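Local coordinates for AxyAgu115A (Amphibacillus xylanus NBRC 15112, PDB 6NPS), which acts as a family GH115 alpha-glucuronidase, removing glucuronic acid side groups from arabinoglucuronoxylan in coordinated action with alpha-arabinofuranosidases, at the interface of chains A and B. Numbering follows the deposited sequence. Chains: chain A/B, AxyAgu115A.

Contact 1: the interface of chains A and B. Residues chain A 644-646, 648-649; chain B 680, 682-683.
Two histidines, one from each chain, lie face on face at the heart of this patch between the two copies of the deposited assembly. The imidazoles of A:His644 and B:His683 reach toward each other tip to tip and stack with their centroids 3.7 Å apart and their planes tilted by 12°. In each, CG stands anti to the carbonyl carbon, beside the backbone N. The other face of the B:His683 ring rests on CB of its neighbour B:Trp682, so this imidazole is sandwiched. Its rotation is set at the edge, where NE2 donates to the amide oxygen OD1 of A:Asn646 over 2.9 Å, in the ring plane and onto a carbonyl lone pair, with 163° at the hydrogen. A:His644 is fixed within its own chain: its NE2 gives a hydrogen bond to the carboxylate oxygen OE1 of A:Glu649 at 2.9 Å, which may favour a protonated imidazole. An alanine here removes the imidazole, and with it the stack on B:His683 and the bond to A:Glu649, and would probably loosen B:His683 and leave the A:Glu649 side chain less firmly placed.

The tryptophans meet differently. The indole of A:Trp645 presents its CZ2 edge to the face of B:Trp682, 3.8 Å from CD2, with the six-membered rings perpendicular at 90°. An indole suits this place because its edge also carries a donor: NE1 of A:Trp645 binds water 1 at 2.7 Å, and that water reaches the backbone O of B:Trp682 at 2.9 Å. The side amide of A:Asn646 crosses B:Trp682 obliquely, ND2 lying 3.6 Å from CD1. Further along the same edge of B:His683, next to NE2, CB of A:Asp648 packs against CD2.

All of these residues belong to loops: chain A contributes the stretch between helix 601-629 and strand 655-657, chain B the one between strands 676-677 and 686-688.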
loop_
_atom_site.group_PDB
_atom_site.type_symbol
_atom_site.label_atom_id
_atom_site.label_comp_id
_atom_site.label_asym_id
_atom_site.label_seq_id
_atom_site.Cartn_x
_atom_site.Cartn_y
_atom_site.Cartn_z
ATOM N N HIS A 644 15.193 9.049 -0.340
ATOM C CA HIS A 644 15.904 9.876 0.611
ATOM C C HIS A 644 16.208 11.216 -0.027
ATOM O O HIS A 644 15.816 11.503 -1.162
ATOM C CB HIS A 644 17.216 9.217 1.042
ATOM C CG HIS A 644 17.008 7.909 1.749
ATOM N ND1 HIS A 644 16.278 7.815 2.919
ATOM C CD2 HIS A 644 17.434 6.652 1.462
ATOM C CE1 HIS A 644 16.282 6.557 3.337
ATOM N NE2 HIS A 644 16.977 5.832 2.472
ATOM N N TRP A 645 16.960 12.038 0.706
ATOM C CA TRP A 645 17.303 13.332 0.147
ATOM C C TRP A 645 18.261 13.160 -1.014
ATOM O O TRP A 645 18.238 13.955 -1.960
ATOM C CB TRP A 645 17.894 14.202 1.257
ATOM C CG TRP A 645 19.162 13.730 1.789
ATOM C CD1 TRP A 645 19.366 12.890 2.862
ATOM C CD2 TRP A 645 20.461 14.077 1.292
ATOM N NE1 TRP A 645 20.709 12.714 3.051
ATOM C CE2 TRP A 645 21.403 13.438 2.110
ATOM C CE3 TRP A 645 20.911 14.897 0.237
ATOM C CZ2 TRP A 645 22.787 13.559 1.896
ATOM C CZ3 TRP A 645 22.263 15.032 0.028
ATOM C CH2 TRP A 645 23.197 14.358 0.857
ATOM N N ASN A 646 19.106 12.119 -0.961
ATOM C CA ASN A 646 20.036 11.804 -2.035
ATOM C C ASN A 646 19.600 10.503 -2.716
ATOM O O ASN A 646 18.560 9.910 -2.391
ATOM C CB ASN A 646 21.471 11.743 -1.508
ATOM C CG ASN A 646 21.675 10.603 -0.530
ATOM O OD1 ASN A 646 20.706 10.006 -0.086
ATOM N ND2 ASN A 646 22.927 10.303 -0.180
ATOM N N ASP A 648 20.729 7.488 -2.682
ATOM C CA ASP A 648 20.859 6.194 -2.031
ATOM C C ASP A 648 19.513 5.477 -1.978
ATOM O O ASP A 648 18.511 6.051 -1.554
ATOM C CB ASP A 648 21.398 6.349 -0.615
ATOM C CG ASP A 648 22.786 6.956 -0.604
ATOM O OD1 ASP A 648 23.468 6.888 -1.652
ATOM O OD2 ASP A 648 23.182 7.510 0.436
ATOM N N GLU A 649 19.514 4.205 -2.378
ATOM C CA GLU A 649 18.338 3.335 -2.284
ATOM C C GLU A 649 17.182 3.826 -3.153
ATOM O O GLU A 649 16.022 3.468 -2.909
ATOM C CB GLU A 649 17.892 3.162 -0.834
ATOM C CG GLU A 649 18.987 2.415 -0.043
ATOM C CD GLU A 649 18.745 2.289 1.455
ATOM O OE1 GLU A 649 18.278 3.262 2.083
ATOM O OE2 GLU A 649 19.074 1.216 2.013
ATOM N N SER B 680 24.701 2.513 2.707
ATOM C CA SER B 680 25.107 3.884 2.473
ATOM C C SER B 680 25.603 4.505 3.784
ATOM O O SER B 680 24.978 4.309 4.833
ATOM C CB SER B 680 23.903 4.716 1.921
ATOM O OG SER B 680 24.163 6.108 2.114
ATOM N N TRP B 682 25.110 7.448 4.579
ATOM C CA TRP B 682 24.169 8.488 4.974
ATOM C C TRP B 682 22.931 7.968 5.670
ATOM O O TRP B 682 22.206 8.777 6.255
ATOM C CB TRP B 682 23.720 9.299 3.754
ATOM C CG TRP B 682 24.834 10.077 3.206
ATOM C CD1 TRP B 682 25.624 9.727 2.160
ATOM C CD2 TRP B 682 25.332 11.318 3.692
ATOM N NE1 TRP B 682 26.561 10.679 1.940
ATOM C CE2 TRP B 682 26.414 11.673 2.874
ATOM C CE3 TRP B 682 24.972 12.164 4.740
ATOM C CZ2 TRP B 682 27.132 12.844 3.052
ATOM C CZ3 TRP B 682 25.702 13.346 4.920
ATOM C CH2 TRP B 682 26.762 13.666 4.082
ATOM N N HIS B 683 22.644 6.670 5.583
ATOM C CA HIS B 683 21.408 6.103 6.115
ATOM C C HIS B 683 21.764 4.897 6.985
ATOM O O HIS B 683 22.889 4.779 7.482
ATOM C CB HIS B 683 20.446 5.836 4.940
ATOM C CG HIS B 683 20.329 7.026 4.027
ATOM N ND1 HIS B 683 19.605 8.145 4.372
ATOM C CD2 HIS B 683 20.927 7.313 2.846
ATOM C CE1 HIS B 683 19.730 9.064 3.423
ATOM N NE2 HIS B 683 20.517 8.577 2.479
HETATM O O HOH W 1 21.441 11.445 5.357
#

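Contact 2: the interface of chains A and B. Residues chain A 595-596, 598, 659-661, 665; chain B 613, 650-654.
Interlocked amides and backbone carbonyls form the tight part of this patch between chains A and B, with B:Asn652 at its centre. Its CG is anti to the carbonyl carbon, chi1 -76°, which directs ND2 at the chain A backbone. ND2 donates to the carbonyl O of A:Leu659 at 2.9 Å, almost straight at 177° and in the plane of its own amide, although it approaches from above the carbonyl plane. The same oxygen accepts from ND2 of A:Asn598, also at 2.9 Å, so two side amides, one from each chain, grip one backbone acceptor. A:Asn598 uses its other end as well: OD1 receives the backbone N of B:Asn652 at 3.1 Å. Asparagine suits position A:Asn598 because its amide offers donor and acceptor together, and B:Asn652 because its short chain brings an N-H donor to the backbone carbonyl; the two amide planes are turned 62° apart. Beside them A:Leu659 and B:Leu613 slide past each other in opposite directions, CD2 of B:Leu613 touching CB and CD1 of A:Leu659.

Close by, the guanidinium of A:Arg665 comes end-on to the backbone O of B:Asn650, NH1 at 2.9 Å and NH2 at 2.8 Å, with the oxygen in the guanidinium plane. The arginine chain bends at chi3, and CG2 of A:Val661 packs over one guanidinium face, limiting how the group can turn.

Contacts are sparser elsewhere. CB of A:Ala595 meets CG1 of B:Val654 at 3.9 Å, and the aliphatic part of B:Lys651 passes the backbone O of A:Gln596. Water 2 bridges the border of the core, joining A:Leu659 N and A:Asn598 OD1 to the backbone O of B:Pro653, 2.8 Å from the water.

A:Ala595 and A:Gln596 end helix 564-596, and B:Leu613 lies within helix 601-629; the remaining residues are in loops, chiefly those flanking strand 655-657.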
loop_
_atom_site.group_PDB
_atom_site.type_symbol
_atom_site.label_atom_id
_atom_site.label_comp_id
_atom_site.label_asym_id
_atom_site.label_seq_id
_atom_site.Cartn_x
_atom_site.Cartn_y
_atom_site.Cartn_z
ATOM N N ALA A 595 -5.030 -1.860 -11.058
ATOM C CA ALA A 595 -4.713 -3.223 -10.626
ATOM C C ALA A 595 -5.389 -3.584 -9.302
ATOM O O ALA A 595 -5.805 -4.729 -9.121
ATOM C CB ALA A 595 -3.206 -3.416 -10.506
ATOM N N GLN A 596 -5.571 -2.617 -8.400
ATOM C CA GLN A 596 -6.310 -2.846 -7.153
ATOM C C GLN A 596 -7.784 -3.130 -7.399
ATOM O O GLN A 596 -8.480 -3.632 -6.496
ATOM C CB GLN A 596 -6.194 -1.619 -6.238
ATOM C CG GLN A 596 -4.753 -1.417 -5.688
ATOM C CD GLN A 596 -4.470 0.031 -5.236
ATOM O OE1 GLN A 596 -5.223 0.969 -5.544
ATOM N NE2 GLN A 596 -3.365 0.209 -4.499
ATOM N N ASN A 598 -8.592 -5.122 -10.048
ATOM C CA ASN A 598 -8.474 -6.317 -10.898
ATOM C C ASN A 598 -8.896 -5.998 -12.337
ATOM O O ASN A 598 -9.530 -6.832 -13.011
ATOM C CB ASN A 598 -9.316 -7.484 -10.376
ATOM C CG ASN A 598 -8.704 -8.897 -10.659
ATOM O OD1 ASN A 598 -8.076 -9.431 -9.762
ATOM N ND2 ASN A 598 -8.869 -9.469 -11.854
ATOM N N LEU A 659 -4.487 -10.698 -12.726
ATOM C CA LEU A 659 -4.875 -12.011 -13.200
ATOM C C LEU A 659 -6.401 -12.010 -13.328
ATOM O O LEU A 659 -7.099 -11.711 -12.339
ATOM C CB LEU A 659 -4.407 -13.115 -12.236
ATOM C CG LEU A 659 -2.864 -13.142 -12.029
ATOM C CD1 LEU A 659 -2.410 -14.037 -10.853
ATOM C CD2 LEU A 659 -2.203 -13.595 -13.313
ATOM N N PRO A 660 -6.962 -12.323 -14.503
ATOM C CA PRO A 660 -8.431 -12.216 -14.687
ATOM C C PRO A 660 -9.209 -13.062 -13.699
ATOM O O PRO A 660 -8.825 -14.171 -13.381
ATOM C CB PRO A 660 -8.659 -12.730 -16.114
ATOM C CG PRO A 660 -7.301 -12.961 -16.704
ATOM C CD PRO A 660 -6.275 -12.993 -15.619
ATOM N N VAL A 661 -10.371 -12.567 -13.277
ATOM C CA VAL A 661 -11.233 -13.403 -12.451
ATOM C C VAL A 661 -12.081 -14.311 -13.344
ATOM O O VAL A 661 -12.124 -14.141 -14.565
ATOM C CB VAL A 661 -12.134 -12.548 -11.540
ATOM C CG1 VAL A 661 -11.257 -11.702 -10.580
ATOM C CG2 VAL A 661 -13.053 -11.659 -12.398
ATOM N N ARG A 665 -17.637 -10.306 -15.089
ATOM C CA ARG A 665 -17.998 -9.141 -14.318
ATOM C C ARG A 665 -17.498 -7.889 -15.023
ATOM O O ARG A 665 -16.507 -7.907 -15.777
ATOM C CB ARG A 665 -17.390 -9.232 -12.901
ATOM C CG ARG A 665 -17.852 -10.397 -12.078
ATOM C CD ARG A 665 -16.777 -10.896 -11.018
ATOM N NE ARG A 665 -16.034 -9.770 -10.429
ATOM C CZ ARG A 665 -15.040 -9.913 -9.556
ATOM N NH1 ARG A 665 -14.674 -11.150 -9.210
ATOM N NH2 ARG A 665 -14.387 -8.821 -9.074
ATOM N N LEU B 613 -2.237 -20.054 -9.178
ATOM C CA LEU B 613 -3.584 -19.741 -9.630
ATOM C C LEU B 613 -4.014 -20.688 -10.739
ATOM O O LEU B 613 -5.148 -21.170 -10.744
ATOM C CB LEU B 613 -3.663 -18.273 -10.073
ATOM C CG LEU B 613 -5.106 -17.872 -10.394
ATOM C CD1 LEU B 613 -5.941 -17.893 -9.128
ATOM C CD2 LEU B 613 -5.176 -16.522 -11.049
ATOM N N ASN B 650 -14.811 -10.191 -5.529
ATOM C CA ASN B 650 -13.559 -10.770 -5.052
ATOM C C ASN B 650 -12.474 -10.553 -6.097
ATOM O O ASN B 650 -12.751 -10.270 -7.281
ATOM C CB ASN B 650 -13.713 -12.255 -4.693
ATOM C CG ASN B 650 -14.037 -13.125 -5.906
ATOM O OD1 ASN B 650 -14.825 -12.748 -6.750
ATOM N ND2 ASN B 650 -13.423 -14.298 -5.979
ATOM N N LYS B 651 -11.230 -10.624 -5.644
ATOM C CA LYS B 651 -10.098 -10.245 -6.489
ATOM C C LYS B 651 -8.975 -11.255 -6.346
ATOM O O LYS B 651 -8.745 -11.781 -5.258
ATOM C CB LYS B 651 -9.602 -8.833 -6.139
ATOM C CG LYS B 651 -10.579 -7.733 -6.707
ATOM C CD LYS B 651 -10.314 -6.372 -6.065
ATOM C CE LYS B 651 -11.444 -5.393 -6.418
ATOM N NZ LYS B 651 -12.660 -5.581 -5.550
ATOM N N ASN B 652 -8.274 -11.510 -7.448
ATOM C CA ASN B 652 -7.093 -12.368 -7.452
ATOM C C ASN B 652 -5.886 -11.614 -6.881
ATOM O O ASN B 652 -5.938 -10.387 -6.714
ATOM C CB ASN B 652 -6.801 -12.806 -8.879
ATOM C CG ASN B 652 -7.746 -13.874 -9.336
ATOM O OD1 ASN B 652 -8.160 -14.718 -8.537
ATOM N ND2 ASN B 652 -8.106 -13.845 -10.605
ATOM N N PRO B 653 -4.795 -12.333 -6.571
ATOM C CA PRO B 653 -3.538 -11.663 -6.200
ATOM C C PRO B 653 -3.093 -10.688 -7.285
ATOM O O PRO B 653 -3.252 -10.936 -8.487
ATOM C CB PRO B 653 -2.543 -12.824 -6.052
ATOM C CG PRO B 653 -3.405 -14.048 -5.820
ATOM C CD PRO B 653 -4.672 -13.810 -6.556
ATOM N N VAL B 654 -2.544 -9.559 -6.856
ATOM C CA VAL B 654 -1.935 -8.600 -7.775
ATOM C C VAL B 654 -0.436 -8.882 -7.784
ATOM O O VAL B 654 0.192 -9.003 -6.719
ATOM C CB VAL B 654 -2.234 -7.153 -7.354
ATOM C CG1 VAL B 654 -1.565 -6.148 -8.337
ATOM C CG2 VAL B 654 -3.740 -6.938 -7.321
HETATM O O HOH W 2 -5.243 -9.751 -10.063
#

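About 35 Å separates the C-alpha centres of contact 1 and contact 2, and no residue is common to the two as given. They do draw on one segment: the loop between helix 601-629 and strand 655-657 supplies chain A to contact 1 and, from the very next position, chain B to contact 2. Because the interface is two-fold symmetric, each contact recurs with the chains exchanged, so this loop in either subunit serves both kinds of patch. Patches this far apart would be expected to limit rocking of the two copies if the pairing persists outside the crystal, which the structure alone does not show.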